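Local atomic coordinates of scyllo-inositol 2-dehydrogenase (NADP(+)) IolW (Bacillus subtilis subsp. subtilis, PDB entry 3GDO), a protein that catalyses the reversible NADPH-dependent reduction of scyllo-inosose to scyllo-inositol and does not accept NADH as a substitute. Residues Ile66-Val71 with His91-Lys96; Leu118-His123 with Ala318-Ala323. All blocks are in the same frame, centred on the assembly; numbering follows the deposited sequence. Where two conformers were deposited one is given.

Contact 1: residues Ile66-Val71 with His91-Lys96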
ATOM      1  N   ILE B  66     -19.417  -2.612 -43.862  1.00 41.79           N
ATOM      2  CA  ILE B  66     -18.972  -2.567 -42.457  1.00 41.17           C
ATOM      3  C   ILE B  66     -17.512  -2.095 -42.358  1.00 40.07           C
ATOM      4  O   ILE B  66     -16.637  -2.708 -42.966  1.00 40.70           O
ATOM      5  CB  ILE B  66     -19.100  -3.949 -41.793  1.00 39.99           C
ATOM      6  CG1 ILE B  66     -20.578  -4.379 -41.719  1.00 41.60           C
ATOM      7  CG2 ILE B  66     -18.438  -3.958 -40.390  1.00 42.56           C
ATOM      8  CD1 ILE B  66     -21.484  -3.463 -40.878  1.00 41.39           C
ATOM      9  N   GLU B  67     -17.265  -1.032 -41.594  1.00 38.75           N
ATOM     10  CA  GLU B  67     -15.910  -0.457 -41.480  1.00 39.28           C
ATOM     11  C   GLU B  67     -15.181  -0.774 -40.148  1.00 38.50           C
ATOM     12  O   GLU B  67     -13.952  -1.000 -40.132  1.00 37.44           O
ATOM     13  CB  GLU B  67     -15.986   1.043 -41.655  1.00 39.06           C
ATOM     14  CG  GLU B  67     -16.762   1.456 -42.926  1.00 40.65           C
ATOM     15  CD  GLU B  67     -16.922   2.916 -42.998  1.00 40.31           C
ATOM     16  OE1 GLU B  67     -17.931   3.480 -42.495  1.00 42.96           O
ATOM     17  OE2 GLU B  67     -15.996   3.535 -43.524  1.00 44.10           O
ATOM     18  N   LEU B  68     -15.956  -0.752 -39.053  1.00 37.44           N
ATOM     19  CA  LEU B  68     -15.438  -1.007 -37.684  1.00 36.87           C
ATOM     20  C   LEU B  68     -16.238  -2.128 -37.000  1.00 36.68           C
ATOM     21  O   LEU B  68     -17.474  -2.098 -37.005  1.00 35.83           O
ATOM     22  CB  LEU B  68     -15.476   0.275 -36.828  1.00 35.61           C
ATOM     23  CG  LEU B  68     -15.040   0.181 -35.349  1.00 35.32           C
ATOM     24  CD1 LEU B  68     -13.586  -0.148 -35.197  1.00 30.04           C
ATOM     25  CD2 LEU B  68     -15.352   1.472 -34.621  1.00 33.80           C
ATOM     26  N   VAL B  69     -15.515  -3.115 -36.466  1.00 36.55           N
ATOM     27  CA  VAL B  69     -16.095  -4.188 -35.645  1.00 37.09           C
ATOM     28  C   VAL B  69     -15.674  -3.963 -34.169  1.00 36.55           C
ATOM     29  O   VAL B  69     -14.477  -3.734 -33.878  1.00 36.16           O
ATOM     30  CB  VAL B  69     -15.600  -5.573 -36.107  1.00 37.10           C
ATOM     31  CG1 VAL B  69     -16.216  -6.692 -35.258  1.00 38.32           C
ATOM     32  CG2 VAL B  69     -15.956  -5.807 -37.571  1.00 38.34           C
ATOM     33  N   ILE B  70     -16.658  -3.993 -33.262  1.00 35.87           N
ATOM     34  CA  ILE B  70     -16.390  -4.042 -31.798  1.00 35.04           C
ATOM     35  C   ILE B  70     -16.439  -5.487 -31.297  1.00 35.70           C
ATOM     36  O   ILE B  70     -17.444  -6.176 -31.441  1.00 35.57           O
ATOM     37  CB  ILE B  70     -17.395  -3.190 -31.023  1.00 35.40           C
ATOM     38  CG1 ILE B  70     -17.697  -1.882 -31.771  1.00 33.85           C
ATOM     39  CG2 ILE B  70     -16.938  -2.979 -29.565  1.00 30.25           C
ATOM     40  CD1 ILE B  70     -16.547  -0.850 -31.827  1.00 37.04           C
ATOM     41  N   VAL B  71     -15.337  -5.986 -30.782  1.00 36.27           N
ATOM     42  CA  VAL B  71     -15.336  -7.365 -30.331  1.00 37.84           C
ATOM     43  C   VAL B  71     -15.629  -7.444 -28.810  1.00 39.02           C
ATOM     44  O   VAL B  71     -14.830  -7.026 -27.985  1.00 38.08           O
ATOM     45  CB  VAL B  71     -14.057  -8.102 -30.717  1.00 38.13           C
ATOM     46  CG1 VAL B  71     -14.147  -9.558 -30.294  1.00 36.90           C
ATOM     47  CG2 VAL B  71     -13.853  -8.017 -32.246  1.00 38.06           C
ATOM     48  N   HIS B  91     -11.325  -2.554 -39.445  1.00 39.47           N
ATOM     49  CA  HIS B  91     -10.816  -1.908 -38.199  1.00 39.07           C
ATOM     50  C   HIS B  91     -11.481  -2.612 -37.006  1.00 38.69           C
ATOM     51  O   HIS B  91     -12.643  -3.045 -37.125  1.00 38.90           O
ATOM     52  CB  HIS B  91     -11.179  -0.418 -38.152  1.00 38.20           C
ATOM     53  CG  HIS B  91     -10.663   0.372 -39.318  1.00 40.58           C
ATOM     54  ND1 HIS B  91      -9.363   0.272 -39.773  1.00 43.66           N
ATOM     55  CD2 HIS B  91     -11.269   1.296 -40.109  1.00 41.53           C
ATOM     56  CE1 HIS B  91      -9.192   1.083 -40.806  1.00 42.76           C
ATOM     57  NE2 HIS B  91     -10.337   1.710 -41.034  1.00 43.22           N
ATOM     58  N   VAL B  92     -10.761  -2.740 -35.881  1.00 37.98           N
ATOM     59  CA  VAL B  92     -11.235  -3.546 -34.728  1.00 36.83           C
ATOM     60  C   VAL B  92     -10.914  -2.830 -33.412  1.00 37.03           C
ATOM     61  O   VAL B  92      -9.784  -2.335 -33.215  1.00 35.96           O
ATOM     62  CB  VAL B  92     -10.632  -4.979 -34.707  1.00 37.42           C
ATOM     63  CG1 VAL B  92     -10.998  -5.750 -33.408  1.00 36.63           C
ATOM     64  CG2 VAL B  92     -11.116  -5.791 -35.895  1.00 37.23           C
ATOM     65  N   VAL B  93     -11.949  -2.720 -32.576  1.00 35.97           N
ATOM     66  CA  VAL B  93     -11.832  -2.378 -31.139  1.00 35.06           C
ATOM     67  C   VAL B  93     -12.037  -3.661 -30.312  1.00 34.81           C
ATOM     68  O   VAL B  93     -13.068  -4.322 -30.438  1.00 34.09           O
ATOM     69  CB  VAL B  93     -12.876  -1.321 -30.703  1.00 34.58           C
ATOM     70  CG1 VAL B  93     -12.934  -1.170 -29.112  1.00 34.44           C
ATOM     71  CG2 VAL B  93     -12.626   0.047 -31.402  1.00 33.67           C
ATOM     72  N   MET B  94     -11.046  -3.999 -29.486  1.00 34.63           N
ATOM     73  CA  MET B  94     -11.059  -5.207 -28.640  1.00 34.83           C
ATOM     74  C   MET B  94     -11.311  -4.763 -27.198  1.00 35.02           C
ATOM     75  O   MET B  94     -10.896  -3.670 -26.806  1.00 34.64           O
ATOM     76  CB  MET B  94      -9.686  -5.917 -28.643  1.00 34.93           C
ATOM     77  CG  MET B  94      -8.996  -6.204 -29.984  1.00 33.67           C
ATOM     78  SD  MET B  94      -7.436  -7.119 -29.850  1.00 30.66           S
ATOM     79  CE  MET B  94      -7.936  -8.717 -29.302  1.00 34.84           C
ATOM     80  N   GLU B  95     -11.952  -5.611 -26.391  1.00 35.63           N
ATOM     81  CA  GLU B  95     -12.070  -5.292 -24.953  0.50 34.94           C
ATOM     82  C   GLU B  95     -10.725  -5.542 -24.268  1.00 35.27           C
ATOM     83  O   GLU B  95      -9.865  -6.247 -24.807  1.00 35.83           O
ATOM     84  CB  GLU B  95     -13.197  -6.080 -24.255  0.50 34.43           C
ATOM     85  CG  GLU B  95     -14.535  -5.329 -24.117  0.50 30.64           C
ATOM     86  CD  GLU B  95     -14.538  -4.181 -23.087  0.50 26.86           C
ATOM     87  OE1 GLU B  95     -13.459  -3.839 -22.497  0.50 21.96           O
ATOM     88  OE2 GLU B  95     -15.642  -3.611 -22.897  0.50 20.51           O
ATOM     89  N   LYS B  96     -10.526  -4.914 -23.106  1.00 34.73           N
ATOM     90  CA  LYS B  96      -9.442  -5.336 -22.216  1.00 36.53           C
ATOM     91  C   LYS B  96      -9.893  -6.617 -21.472  1.00 37.13           C
ATOM     92  O   LYS B  96     -11.075  -6.867 -21.378  1.00 37.54           O
ATOM     93  CB  LYS B  96      -9.052  -4.239 -21.225  1.00 36.99           C
ATOM     94  CG  LYS B  96     -10.194  -3.453 -20.591  1.00 37.84           C
ATOM     95  CD  LYS B  96     -11.095  -4.299 -19.686  1.00 40.47           C
ATOM     96  CE  LYS B  96     -10.340  -4.906 -18.538  1.00 42.31           C
ATOM     97  NZ  LYS B  96     -11.270  -5.587 -17.630  1.00 44.85           N
TER
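Strands 68-71 and 91-95 run side by side and parallel, their axes 19° apart, with Leu-68 level with His-91, Val-69 with Val-92 and Ile-70 with Val-93. Together with helix 78-87 they form a beta-alpha-beta unit of the NAD(P)-binding Rossmann fold. The ladder begins with His-91 N, which donates to Glu-67 O. Val-69 then uses both its polar backbone atoms: its N reaches His-91 O at 2.9 Å, and its O accepts from Val-93 N at 3.0 Å. Val-71 N to Val-93 O at 2.8 Å completes the series.

On the face carrying Leu-68, Ile-70, His-91 and Val-93, three aliphatic side chains meet around one methyl. Val-93 CG2 touches Leu-68 CD1 at 3.9 Å and Ile-70 CD1 at 4.0 Å, and the side chains of Ile-70 and Val-93 lie alongside each other, pointing the same way. Leu-68 CG is anti to its backbone N (chi1 177°), and from there CD1 extends over the neighbouring strand to the carbonyl of His-91. The same face is covered by helix 303-315, whose Tyr-306 packs on both Ile-70 and Val-93. The imidazole of His-91 lies obliquely to Glu-67 O; its ND1 is hydrogen-bonded to Leu-118 N, while both carboxylate oxygens of Glu-67 are engaged elsewhere, OE1 by Lys-7 N and OE2 by Arg-314.

Val-69, Val-71 and Val-92 occupy the other face, where helix 78-87 supplies Cys-85 against Val-69 and Val-92. There the branches of Val-71 and Val-92 cross obliquely, and their closest approach is methyl to methyl, Val-71 CG2 to Val-92 CG1 at 3.8 Å.

Contact 2: residues Leu118-His123 with Ala318-Ala323; sequences LLSVYH and ALPVTA
Ser-120 OG donates to Val-321 O at 2.7 Å, the direct hydrogen bond between strand 119-122 and the loop that leads into helix 323-342. OG stands anti to its own backbone N (chi1 -171°), and it approaches the carbonyl oxygen tilted 26° from the carbonyl plane. A water makes a second polar link, donating to Leu-119 O at 2.8 Å and accepting from Ala-323 N at 2.9 Å.

Apolar groups flank these bonds. Val-321 directs its side chain at the strand: CB lies 3.4 Å from Val-121 O, CG2 reaches His-123 CB, and CG1 comes to the edge of the His-123 ring, near its plane. Leu-319 CD1 meets Leu-119 O at 3.5 Å and Leu-118 CD2 at 4.1 Å. Ala-323 CB, at the start of the helix, touches Leu-119 CD2.

Farther out, Tyr-305 OH of helix 303-315 is also hydrogen-bonded to Ser-120 OG, and Ile-309 of that helix packs on the serine. Thr-322 is the N-cap of helix 323-342, its side chain capping a backbone N, while Glu-325 OE1 accepts from Thr-322 N. An alanine in place of Ser-120 would probably leave Val-321 O without this donor and Tyr-305 OH without its partner here.

One buried hydroxyl, bonded to both Val-321 O and Tyr-305 OH, thus ties the edge strand to the loop and to helix 303-315 at once, while the water satisfies a strand carbonyl and an N-H at the helix start that do not bond to each other directly.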
ATOM      1  N   LEU B 118      -6.705  -0.474 -38.558  1.00 40.93           N
ATOM      2  CA  LEU B 118      -6.536   0.028 -37.199  1.00 39.23           C
ATOM      3  C   LEU B 118      -6.974  -0.998 -36.153  1.00 38.49           C
ATOM      4  O   LEU B 118      -8.102  -1.510 -36.204  1.00 38.72           O
ATOM      5  CB  LEU B 118      -7.333   1.320 -37.028  1.00 38.09           C
ATOM      6  CG  LEU B 118      -6.841   2.413 -37.978  1.00 38.99           C
ATOM      7  CD1 LEU B 118      -7.761   3.621 -37.915  1.00 36.98           C
ATOM      8  CD2 LEU B 118      -5.348   2.806 -37.658  1.00 37.41           C
ATOM      9  N   LEU B 119      -6.087  -1.286 -35.213  1.00 38.02           N
ATOM     10  CA  LEU B 119      -6.363  -2.205 -34.106  1.00 36.88           C
ATOM     11  C   LEU B 119      -6.186  -1.459 -32.780  1.00 36.94           C
ATOM     12  O   LEU B 119      -5.097  -0.912 -32.483  1.00 37.09           O
ATOM     13  CB  LEU B 119      -5.451  -3.427 -34.170  1.00 36.22           C
ATOM     14  CG  LEU B 119      -5.655  -4.460 -33.058  1.00 36.48           C
ATOM     15  CD1 LEU B 119      -7.086  -5.022 -33.052  1.00 32.30           C
ATOM     16  CD2 LEU B 119      -4.635  -5.565 -33.146  1.00 37.19           C
ATOM     17  N   SER B 120      -7.269  -1.391 -32.005  1.00 35.83           N
ATOM     18  CA  SER B 120      -7.247  -0.698 -30.719  1.00 34.17           C
ATOM     19  C   SER B 120      -7.821  -1.629 -29.613  1.00 34.75           C
ATOM     20  O   SER B 120      -8.401  -2.714 -29.909  1.00 32.82           O
ATOM     21  CB  SER B 120      -8.031   0.601 -30.830  1.00 34.35           C
ATOM     22  OG  SER B 120      -7.877   1.438 -29.679  1.00 34.51           O
ATOM     23  N   VAL B 121      -7.615  -1.226 -28.353  1.00 33.50           N
ATOM     24  CA  VAL B 121      -8.048  -2.014 -27.183  1.00 32.65           C
ATOM     25  C   VAL B 121      -8.804  -1.031 -26.309  1.00 31.84           C
ATOM     26  O   VAL B 121      -8.349   0.072 -26.115  1.00 30.14           O
ATOM     27  CB  VAL B 121      -6.852  -2.620 -26.430  1.00 33.45           C
ATOM     28  CG1 VAL B 121      -7.322  -3.390 -25.135  1.00 34.10           C
ATOM     29  CG2 VAL B 121      -6.096  -3.574 -27.341  1.00 32.63           C
ATOM     30  N   TYR B 122      -9.975  -1.416 -25.818  1.00 32.17           N
ATOM     31  CA  TYR B 122     -10.820  -0.478 -25.068  1.00 32.88           C
ATOM     32  C   TYR B 122     -10.309  -0.305 -23.600  1.00 32.30           C
ATOM     33  O   TYR B 122     -10.917  -0.860 -22.661  1.00 32.82           O
ATOM     34  CB  TYR B 122     -12.294  -0.958 -25.139  1.00 32.67           C
ATOM     35  CG  TYR B 122     -13.337   0.042 -24.650  1.00 33.39           C
ATOM     36  CD1 TYR B 122     -13.428   1.289 -25.227  1.00 36.17           C
ATOM     37  CD2 TYR B 122     -14.230  -0.282 -23.584  1.00 32.41           C
ATOM     38  CE1 TYR B 122     -14.390   2.213 -24.799  1.00 35.64           C
ATOM     39  CE2 TYR B 122     -15.207   0.641 -23.132  1.00 32.63           C
ATOM     40  CZ  TYR B 122     -15.270   1.886 -23.757  1.00 37.18           C
ATOM     41  OH  TYR B 122     -16.153   2.868 -23.359  1.00 39.31           O
ATOM     42  N   HIS B 123      -9.204   0.436 -23.419  1.00 31.39           N
ATOM     43  CA  HIS B 123      -8.699   0.822 -22.088  1.00 31.19           C
ATOM     44  C   HIS B 123      -9.300   2.152 -21.713  1.00 31.44           C
ATOM     45  O   HIS B 123      -8.623   3.194 -21.683  1.00 31.57           O
ATOM     46  CB  HIS B 123      -7.167   0.842 -22.021  1.00 30.64           C
ATOM     47  CG  HIS B 123      -6.571  -0.512 -21.778  1.00 32.21           C
ATOM     48  ND1 HIS B 123      -6.709  -1.182 -20.573  1.00 32.52           N
ATOM     49  CD2 HIS B 123      -5.876  -1.345 -22.591  1.00 34.87           C
ATOM     50  CE1 HIS B 123      -6.083  -2.347 -20.643  1.00 34.03           C
ATOM     51  NE2 HIS B 123      -5.573  -2.476 -21.862  1.00 35.92           N
ATOM     52  N   ALA B 318      -3.614   9.691 -34.807  1.00 39.79           N
ATOM     53  CA  ALA B 318      -3.088   8.586 -34.002  1.00 38.48           C
ATOM     54  C   ALA B 318      -4.198   8.056 -33.086  1.00 37.32           C
ATOM     55  O   ALA B 318      -5.114   8.808 -32.649  1.00 35.41           O
ATOM     56  CB  ALA B 318      -1.855   9.061 -33.177  1.00 38.80           C
ATOM     57  N   LEU B 319      -4.146   6.753 -32.844  1.00 36.73           N
ATOM     58  CA  LEU B 319      -5.209   6.035 -32.091  1.00 36.19           C
ATOM     59  C   LEU B 319      -5.226   6.404 -30.616  1.00 37.03           C
ATOM     60  O   LEU B 319      -4.145   6.586 -30.020  1.00 38.28           O
ATOM     61  CB  LEU B 319      -5.001   4.517 -32.211  1.00 35.86           C
ATOM     62  CG  LEU B 319      -5.535   3.856 -33.502  1.00 34.06           C
ATOM     63  CD1 LEU B 319      -5.056   2.441 -33.608  1.00 36.99           C
ATOM     64  CD2 LEU B 319      -7.107   3.954 -33.649  1.00 31.71           C
ATOM     65  N   PRO B 320      -6.432   6.449 -29.991  1.00 36.49           N
ATOM     66  CA  PRO B 320      -6.524   6.756 -28.551  1.00 36.43           C
ATOM     67  C   PRO B 320      -5.822   5.722 -27.638  1.00 36.21           C
ATOM     68  O   PRO B 320      -5.255   6.104 -26.591  1.00 36.89           O
ATOM     69  CB  PRO B 320      -8.029   6.752 -28.285  1.00 36.49           C
ATOM     70  CG  PRO B 320      -8.600   5.837 -29.344  1.00 35.89           C
ATOM     71  CD  PRO B 320      -7.756   6.124 -30.562  1.00 35.62           C
ATOM     72  N   VAL B 321      -5.861   4.455 -28.028  1.00 34.32           N
ATOM     73  CA  VAL B 321      -5.094   3.398 -27.364  1.00 33.99           C
ATOM     74  C   VAL B 321      -4.555   2.567 -28.516  1.00 34.25           C
ATOM     75  O   VAL B 321      -5.314   2.259 -29.423  1.00 35.06           O
ATOM     76  CB  VAL B 321      -5.995   2.492 -26.453  1.00 32.38           C
ATOM     77  CG1 VAL B 321      -5.161   1.428 -25.792  1.00 32.55           C
ATOM     78  CG2 VAL B 321      -6.829   3.322 -25.373  1.00 33.92           C
ATOM     79  N   THR B 322      -3.292   2.146 -28.476  1.00 34.75           N
ATOM     80  CA  THR B 322      -2.706   1.414 -29.597  1.00 35.43           C
ATOM     81  C   THR B 322      -2.527  -0.049 -29.226  1.00 35.90           C
ATOM     82  O   THR B 322      -2.536  -0.388 -28.061  1.00 35.11           O
ATOM     83  CB  THR B 322      -1.272   1.964 -29.961  1.00 35.76           C
ATOM     84  OG1 THR B 322      -0.383   1.737 -28.862  1.00 35.65           O
ATOM     85  CG2 THR B 322      -1.296   3.494 -30.301  1.00 37.03           C
ATOM     86  N   ALA B 323      -2.304  -0.905 -30.220  1.00 35.99           N
ATOM     87  CA  ALA B 323      -2.126  -2.315 -29.998  1.00 37.26           C
ATOM     88  C   ALA B 323      -0.912  -2.574 -29.124  1.00 36.97           C
ATOM     89  O   ALA B 323      -0.979  -3.432 -28.231  1.00 38.73           O
ATOM     90  CB  ALA B 323      -2.026  -3.088 -31.328  1.00 37.15           C
TER
HETATM   91  O   HOH W   1      -2.508  -0.112 -32.987  1.00 39.34           O

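Both contacts, with centres about 10 Å apart, reach one parallel sheet, in which strand 91-95 lies between strands 68-71 and 119-122. Two probable backbone hydrogen bonds join them, Val-92 O to Ser-120 N at 2.9 Å and Met-94 O to Tyr-122 N at 2.6 Å. Beyond the strands, Lys-96 CB packs against His-123 CE1 at 3.6 Å. Contact 1 lies inside the Rossmann sheet, whereas contact 2 links one of its edge strands, 119-122, to the C-terminal part of the chain. The side chain of Ile-70 lies near, without touching, a GxGxxG-type sequence at Gly-12, Gly-14 and Gly-17, consistent with the dinucleotide-binding loop of this fold.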